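Local coordinates for N-terminal acetyltransferase-like protein (Chaetomium thermophilum, PDB 5NNP), which probably serves as the TPR-repeat auxiliary subunit of an N-terminal acetyltransferase of the NatA type, holding the catalytic partner within its helical solenoid, at residues S446-E459 with W488-R500. Sequence-based numbering, arbitrary orientation.
Sequences SKAAKYQLRNNENE and WFLTEDGEAWQRR. With PO4 (phosphate ion), chain U.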
loop_
_atom_site.group_PDB
_atom_site.type_symbol
_atom_site.label_atom_id
_atom_site.label_comp_id
_atom_site.label_asym_id
_atom_site.label_seq_id
_atom_site.Cartn_x
_atom_site.Cartn_y
_atom_site.Cartn_z
ATOM N N SER A 446 -3.102 -7.193 20.071
ATOM C CA SER A 446 -3.998 -7.018 18.926
ATOM C C SER A 446 -4.893 -8.238 18.691
ATOM O O SER A 446 -6.059 -8.100 18.333
ATOM C CB SER A 446 -3.193 -6.715 17.658
ATOM O OG SER A 446 -2.426 -5.533 17.809
ATOM N N LYS A 447 -4.340 -9.425 18.879
ATOM C CA LYS A 447 -5.100 -10.661 18.762
ATOM C C LYS A 447 -6.241 -10.742 19.779
ATOM O O LYS A 447 -7.368 -11.142 19.461
ATOM C CB LYS A 447 -4.169 -11.848 18.943
ATOM C CG LYS A 447 -3.706 -12.440 17.659
ATOM C CD LYS A 447 -4.822 -13.219 17.023
ATOM C CE LYS A 447 -4.409 -13.700 15.648
ATOM N NZ LYS A 447 -4.402 -12.588 14.650
ATOM N N ALA A 448 -5.938 -10.358 21.011
ATOM C CA ALA A 448 -6.927 -10.448 22.073
ATOM C C ALA A 448 -8.081 -9.498 21.773
ATOM O O ALA A 448 -9.248 -9.890 21.810
ATOM C CB ALA A 448 -6.290 -10.143 23.443
ATOM N N ALA A 449 -7.754 -8.256 21.441
ATOM C CA ALA A 449 -8.780 -7.289 21.055
ATOM C C ALA A 449 -9.663 -7.800 19.906
ATOM O O ALA A 449 -10.877 -7.628 19.925
ATOM C CB ALA A 449 -8.138 -5.972 20.674
ATOM N N LYS A 450 -9.046 -8.423 18.911
ATOM C CA LYS A 450 -9.771 -8.923 17.757
ATOM C C LYS A 450 -10.739 -10.003 18.193
ATOM O O LYS A 450 -11.928 -9.975 17.845
ATOM C CB LYS A 450 -8.812 -9.467 16.698
ATOM C CG LYS A 450 -9.502 -10.100 15.489
ATOM C CD LYS A 450 -8.501 -10.861 14.627
ATOM C CE LYS A 450 -9.161 -11.533 13.427
ATOM N NZ LYS A 450 -8.139 -12.027 12.459
ATOM N N TYR A 451 -10.224 -10.953 18.971
ATOM C CA TYR A 451 -11.056 -12.027 19.504
ATOM C C TYR A 451 -12.221 -11.502 20.357
ATOM O O TYR A 451 -13.325 -12.036 20.312
ATOM C CB TYR A 451 -10.194 -13.012 20.295
ATOM C CG TYR A 451 -9.623 -14.079 19.393
ATOM C CD1 TYR A 451 -9.024 -13.736 18.193
ATOM C CD2 TYR A 451 -9.711 -15.426 19.719
ATOM C CE1 TYR A 451 -8.521 -14.694 17.345
ATOM C CE2 TYR A 451 -9.203 -16.397 18.874
ATOM C CZ TYR A 451 -8.616 -16.022 17.688
ATOM O OH TYR A 451 -8.113 -16.977 16.836
ATOM N N GLN A 452 -11.991 -10.433 21.099
ATOM C CA GLN A 452 -13.057 -9.843 21.885
ATOM C C GLN A 452 -14.125 -9.213 20.985
ATOM O O GLN A 452 -15.331 -9.375 21.235
ATOM C CB GLN A 452 -12.468 -8.836 22.874
ATOM C CG GLN A 452 -11.675 -9.528 23.995
ATOM C CD GLN A 452 -10.790 -8.589 24.801
ATOM O OE1 GLN A 452 -10.600 -7.426 24.435
ATOM N NE2 GLN A 452 -10.240 -9.093 25.910
ATOM N N LEU A 453 -13.691 -8.519 19.932
ATOM C CA LEU A 453 -14.623 -7.999 18.933
ATOM C C LEU A 453 -15.366 -9.133 18.224
ATOM O O LEU A 453 -16.551 -9.021 17.935
ATOM C CB LEU A 453 -13.896 -7.129 17.906
ATOM C CG LEU A 453 -13.260 -5.847 18.438
ATOM C CD1 LEU A 453 -12.471 -5.180 17.344
ATOM C CD2 LEU A 453 -14.314 -4.901 18.968
ATOM N N ARG A 454 -14.664 -10.221 17.935
ATOM C CA ARG A 454 -15.315 -11.397 17.370
ATOM C C ARG A 454 -16.372 -11.948 18.327
ATOM O O ARG A 454 -17.335 -12.574 17.890
ATOM C CB ARG A 454 -14.287 -12.482 17.036
ATOM C CG ARG A 454 -13.408 -12.149 15.856
ATOM C CD ARG A 454 -14.244 -11.894 14.620
ATOM N NE ARG A 454 -13.437 -11.508 13.465
ATOM C CZ ARG A 454 -12.851 -12.361 12.630
ATOM N NH1 ARG A 454 -12.953 -13.664 12.825
ATOM N NH2 ARG A 454 -12.154 -11.908 11.597
ATOM N N ASN A 455 -16.190 -11.708 19.625
ATOM C CA ASN A 455 -17.183 -12.076 20.631
ATOM C C ASN A 455 -18.133 -10.914 20.958
ATOM O O ASN A 455 -18.836 -10.929 21.956
ATOM C CB ASN A 455 -16.493 -12.558 21.900
ATOM C CG ASN A 455 -17.437 -13.254 22.849
ATOM O OD1 ASN A 455 -18.371 -13.920 22.430
ATOM N ND2 ASN A 455 -17.185 -13.114 24.134
ATOM N N ASN A 456 -18.132 -9.917 20.084
ATOM C CA ASN A 456 -18.961 -8.737 20.208
ATOM C C ASN A 456 -18.758 -7.949 21.485
ATOM O O ASN A 456 -19.693 -7.303 21.944
ATOM C CB ASN A 456 -20.433 -9.106 20.076
ATOM C CG ASN A 456 -20.802 -9.513 18.672
ATOM O OD1 ASN A 456 -20.006 -9.371 17.750
ATOM N ND2 ASN A 456 -22.020 -10.019 18.499
ATOM N N GLU A 457 -17.544 -7.959 22.038
ATOM C CA GLU A 457 -17.261 -7.136 23.217
ATOM C C GLU A 457 -16.480 -5.872 22.866
ATOM O O GLU A 457 -15.305 -5.737 23.225
ATOM C CB GLU A 457 -16.485 -7.932 24.259
ATOM C CG GLU A 457 -17.268 -9.047 24.921
ATOM C CD GLU A 457 -16.380 -9.909 25.788
ATOM O OE1 GLU A 457 -16.288 -9.627 27.004
ATOM O OE2 GLU A 457 -15.759 -10.858 25.254
ATOM N N ASN A 458 -17.133 -4.940 22.179
ATOM C CA ASN A 458 -16.449 -3.753 21.658
ATOM C C ASN A 458 -15.739 -2.940 22.724
ATOM O O ASN A 458 -14.560 -2.612 22.601
ATOM C CB ASN A 458 -17.449 -2.856 20.926
ATOM C CG ASN A 458 -18.131 -3.576 19.787
ATOM O OD1 ASN A 458 -18.880 -4.535 19.997
ATOM N ND2 ASN A 458 -17.858 -3.140 18.572
ATOM N N GLU A 459 -16.469 -2.613 23.775
ATOM C CA GLU A 459 -15.956 -1.719 24.794
ATOM C C GLU A 459 -14.756 -2.350 25.512
ATOM O O GLU A 459 -13.784 -1.657 25.847
ATOM C CB GLU A 459 -17.081 -1.338 25.763
ATOM C CG GLU A 459 -18.126 -2.409 25.924
ATOM C CD GLU A 459 -19.318 -2.240 25.002
ATOM O OE1 GLU A 459 -19.569 -3.158 24.198
ATOM O OE2 GLU A 459 -20.026 -1.217 25.103
ATOM N N TRP A 488 -7.728 -2.289 10.268
ATOM C CA TRP A 488 -8.186 -3.594 10.731
ATOM C C TRP A 488 -9.114 -3.394 11.927
ATOM O O TRP A 488 -10.224 -3.949 11.964
ATOM C CB TRP A 488 -7.017 -4.538 11.075
ATOM C CG TRP A 488 -6.415 -4.394 12.459
ATOM C CD1 TRP A 488 -5.259 -3.740 12.787
ATOM C CD2 TRP A 488 -6.933 -4.929 13.694
ATOM N NE1 TRP A 488 -5.034 -3.823 14.142
ATOM C CE2 TRP A 488 -6.041 -4.545 14.719
ATOM C CE3 TRP A 488 -8.068 -5.678 14.031
ATOM C CZ2 TRP A 488 -6.243 -4.900 16.051
ATOM C CZ3 TRP A 488 -8.265 -6.027 15.363
ATOM C CH2 TRP A 488 -7.358 -5.638 16.352
ATOM N N PHE A 489 -8.701 -2.563 12.875
ATOM C CA PHE A 489 -9.512 -2.417 14.068
ATOM C C PHE A 489 -10.816 -1.702 13.742
ATOM O O PHE A 489 -11.876 -2.108 14.204
ATOM C CB PHE A 489 -8.784 -1.667 15.180
ATOM C CG PHE A 489 -9.637 -1.467 16.391
ATOM C CD1 PHE A 489 -9.818 -2.498 17.300
ATOM C CD2 PHE A 489 -10.300 -0.274 16.604
ATOM C CE1 PHE A 489 -10.608 -2.335 18.401
ATOM C CE2 PHE A 489 -11.109 -0.111 17.721
ATOM C CZ PHE A 489 -11.258 -1.147 18.616
ATOM N N LEU A 490 -10.728 -0.630 12.954
ATOM C CA LEU A 490 -11.915 0.132 12.573
ATOM C C LEU A 490 -12.936 -0.770 11.876
ATOM O O LEU A 490 -14.129 -0.709 12.179
ATOM C CB LEU A 490 -11.543 1.312 11.677
ATOM C CG LEU A 490 -10.777 2.482 12.312
ATOM C CD1 LEU A 490 -10.402 3.526 11.263
ATOM C CD2 LEU A 490 -11.563 3.128 13.421
ATOM N N THR A 491 -12.469 -1.623 10.968
ATOM C CA THR A 491 -13.377 -2.518 10.250
ATOM C C THR A 491 -14.010 -3.536 11.199
ATOM O O THR A 491 -15.231 -3.710 11.208
ATOM C CB THR A 491 -12.668 -3.266 9.110
ATOM O OG1 THR A 491 -11.972 -2.332 8.281
ATOM C CG2 THR A 491 -13.674 -4.012 8.261
ATOM N N GLU A 492 -13.174 -4.203 11.994
ATOM C CA GLU A 492 -13.645 -5.175 12.978
ATOM C C GLU A 492 -14.625 -4.557 13.972
ATOM O O GLU A 492 -15.657 -5.137 14.296
ATOM C CB GLU A 492 -12.456 -5.774 13.730
ATOM C CG GLU A 492 -11.682 -6.804 12.932
ATOM C CD GLU A 492 -12.487 -8.055 12.677
ATOM O OE1 GLU A 492 -12.146 -8.802 11.750
ATOM O OE2 GLU A 492 -13.464 -8.309 13.417
ATOM N N ASP A 493 -14.291 -3.370 14.460
ATOM C CA ASP A 493 -15.154 -2.656 15.390
ATOM C C ASP A 493 -16.520 -2.385 14.765
ATOM O O ASP A 493 -17.547 -2.489 15.432
ATOM C CB ASP A 493 -14.505 -1.344 15.823
ATOM C CG ASP A 493 -15.201 -0.711 17.014
ATOM O OD1 ASP A 493 -15.583 -1.443 17.952
ATOM O OD2 ASP A 493 -15.357 0.528 17.019
ATOM N N GLY A 494 -16.522 -2.033 13.485
ATOM C CA GLY A 494 -17.753 -1.739 12.778
ATOM C C GLY A 494 -18.624 -2.969 12.626
ATOM O O GLY A 494 -19.814 -2.938 12.941
ATOM N N GLU A 495 -18.026 -4.058 12.152
ATOM C CA GLU A 495 -18.750 -5.296 11.943
ATOM C C GLU A 495 -19.352 -5.791 13.257
ATOM O O GLU A 495 -20.492 -6.274 13.289
ATOM C CB GLU A 495 -17.828 -6.343 11.310
ATOM C CG GLU A 495 -17.351 -5.937 9.919
ATOM C CD GLU A 495 -16.444 -6.954 9.251
ATOM O OE1 GLU A 495 -16.006 -7.921 9.905
ATOM O OE2 GLU A 495 -16.169 -6.788 8.051
ATOM N N ALA A 496 -18.604 -5.637 14.344
ATOM C CA ALA A 496 -19.109 -5.981 15.675
ATOM C C ALA A 496 -20.331 -5.143 16.088
ATOM O O ALA A 496 -21.342 -5.682 16.550
ATOM C CB ALA A 496 -18.008 -5.825 16.695
ATOM N N TRP A 497 -20.219 -3.824 15.945
ATOM C CA TRP A 497 -21.319 -2.914 16.245
ATOM C C TRP A 497 -22.537 -3.219 15.378
ATOM O O TRP A 497 -23.680 -3.121 15.835
ATOM C CB TRP A 497 -20.895 -1.453 16.049
ATOM C CG TRP A 497 -20.137 -0.896 17.209
ATOM C CD1 TRP A 497 -18.872 -0.383 17.193
ATOM C CD2 TRP A 497 -20.589 -0.812 18.569
ATOM N NE1 TRP A 497 -18.511 0.019 18.461
ATOM C CE2 TRP A 497 -19.547 -0.232 19.319
ATOM C CE3 TRP A 497 -21.775 -1.161 19.220
ATOM C CZ2 TRP A 497 -19.656 0.001 20.693
ATOM C CZ3 TRP A 497 -21.880 -0.930 20.589
ATOM C CH2 TRP A 497 -20.828 -0.358 21.310
ATOM N N GLN A 498 -22.290 -3.578 14.121
ATOM C CA GLN A 498 -23.375 -3.938 13.222
ATOM C C GLN A 498 -24.068 -5.183 13.745
ATOM O O GLN A 498 -25.288 -5.245 13.753
ATOM C CB GLN A 498 -22.859 -4.160 11.805
ATOM C CG GLN A 498 -23.927 -4.375 10.764
ATOM C CD GLN A 498 -23.362 -4.305 9.353
ATOM O OE1 GLN A 498 -22.371 -3.611 9.092
ATOM N NE2 GLN A 498 -23.978 -5.035 8.439
ATOM N N ARG A 499 -23.285 -6.152 14.212
ATOM C CA ARG A 499 -23.830 -7.392 14.757
ATOM C C ARG A 499 -24.674 -7.160 16.003
ATOM O O ARG A 499 -25.532 -7.977 16.343
ATOM C CB ARG A 499 -22.712 -8.380 15.092
ATOM C CG ARG A 499 -22.099 -9.069 13.892
ATOM C CD ARG A 499 -21.278 -10.274 14.314
ATOM N NE ARG A 499 -20.093 -9.913 15.093
ATOM C CZ ARG A 499 -18.933 -9.535 14.563
ATOM N NH1 ARG A 499 -18.805 -9.456 13.247
ATOM N NH2 ARG A 499 -17.904 -9.232 15.347
ATOM N N ARG A 500 -24.416 -6.057 16.693
ATOM C CA ARG A 500 -25.147 -5.750 17.913
ATOM C C ARG A 500 -26.363 -4.899 17.607
ATOM O O ARG A 500 -27.167 -4.590 18.491
ATOM C CB ARG A 500 -24.242 -5.045 18.915
ATOM C CG ARG A 500 -23.131 -5.919 19.420
ATOM C CD ARG A 500 -22.085 -5.102 20.151
ATOM N NE ARG A 500 -22.618 -4.442 21.338
ATOM C CZ ARG A 500 -21.859 -3.933 22.302
ATOM N NH1 ARG A 500 -20.539 -4.019 22.216
ATOM N NH2 ARG A 500 -22.410 -3.347 23.354
HETATM P P PO4 U . -6.672 -15.604 13.655
HETATM O O1 PO4 U . -7.261 -16.204 14.906
HETATM O O2 PO4 U . -7.415 -16.166 12.463
HETATM O O3 PO4 U . -6.822 -14.097 13.665
HETATM O O4 PO4 U . -5.204 -15.955 13.588
HETATM O O HOH W 1 -2.891 -3.386 16.038
HETATM O O HOH W 2 -14.657 -0.545 20.575
#
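Leu-453 is the main bump of helix 442-454: its CD1 drops into the hollow between the Phe-489 ring and the CB of Glu-492, 3.6 Å from Phe-489 CE1, a fit suited to a branched, compact side chain. One turn earlier along helix 442-454, Trp-488 fills the shallow groove between Ser-446 and Lys-450; with CG between its backbone N and carbonyl carbon (chi1 84°), the indole brings CZ3 to 3.7 Å from Lys-450 CB. Beside this largely apolar seam, Arg-454 grips Glu-492 side-on, NE to OE2 (3.2 Å) and NH2 to OE1 (3.1 Å), and Arg-558 pairs with the same carboxylate. Replacing Arg-454 by a leucine would probably leave Glu-492 with Arg-558 as its charged mate, the two-pronged grip lost. The helices run nearly parallel, 21° apart, within the family's TPR-like solenoid. Helix 442-454 ends in a Schellman motif whose C-prime residue, Asn-456, has the positive phi that asparagine tolerates well. Its OD1 takes Arg-499 NE on a lone pair at 2.7 Å, amide and guanidinium almost coplanar, while Arg-499 NH2 reaches Leu-453 O at 2.9 Å. Past the turn, Asn-458 wedges between Ala-496, whose small methyl lets it in, and Trp-497. Asn-458 ND2 lies over one face of the Trp-497 indole and donates to Asp-493 OD1 (2.9 Å), Asp-493 OD2 salt-bridging Arg-509; Asn-458 OD1 accepts from Arg-500 NH1 at 2.8 Å.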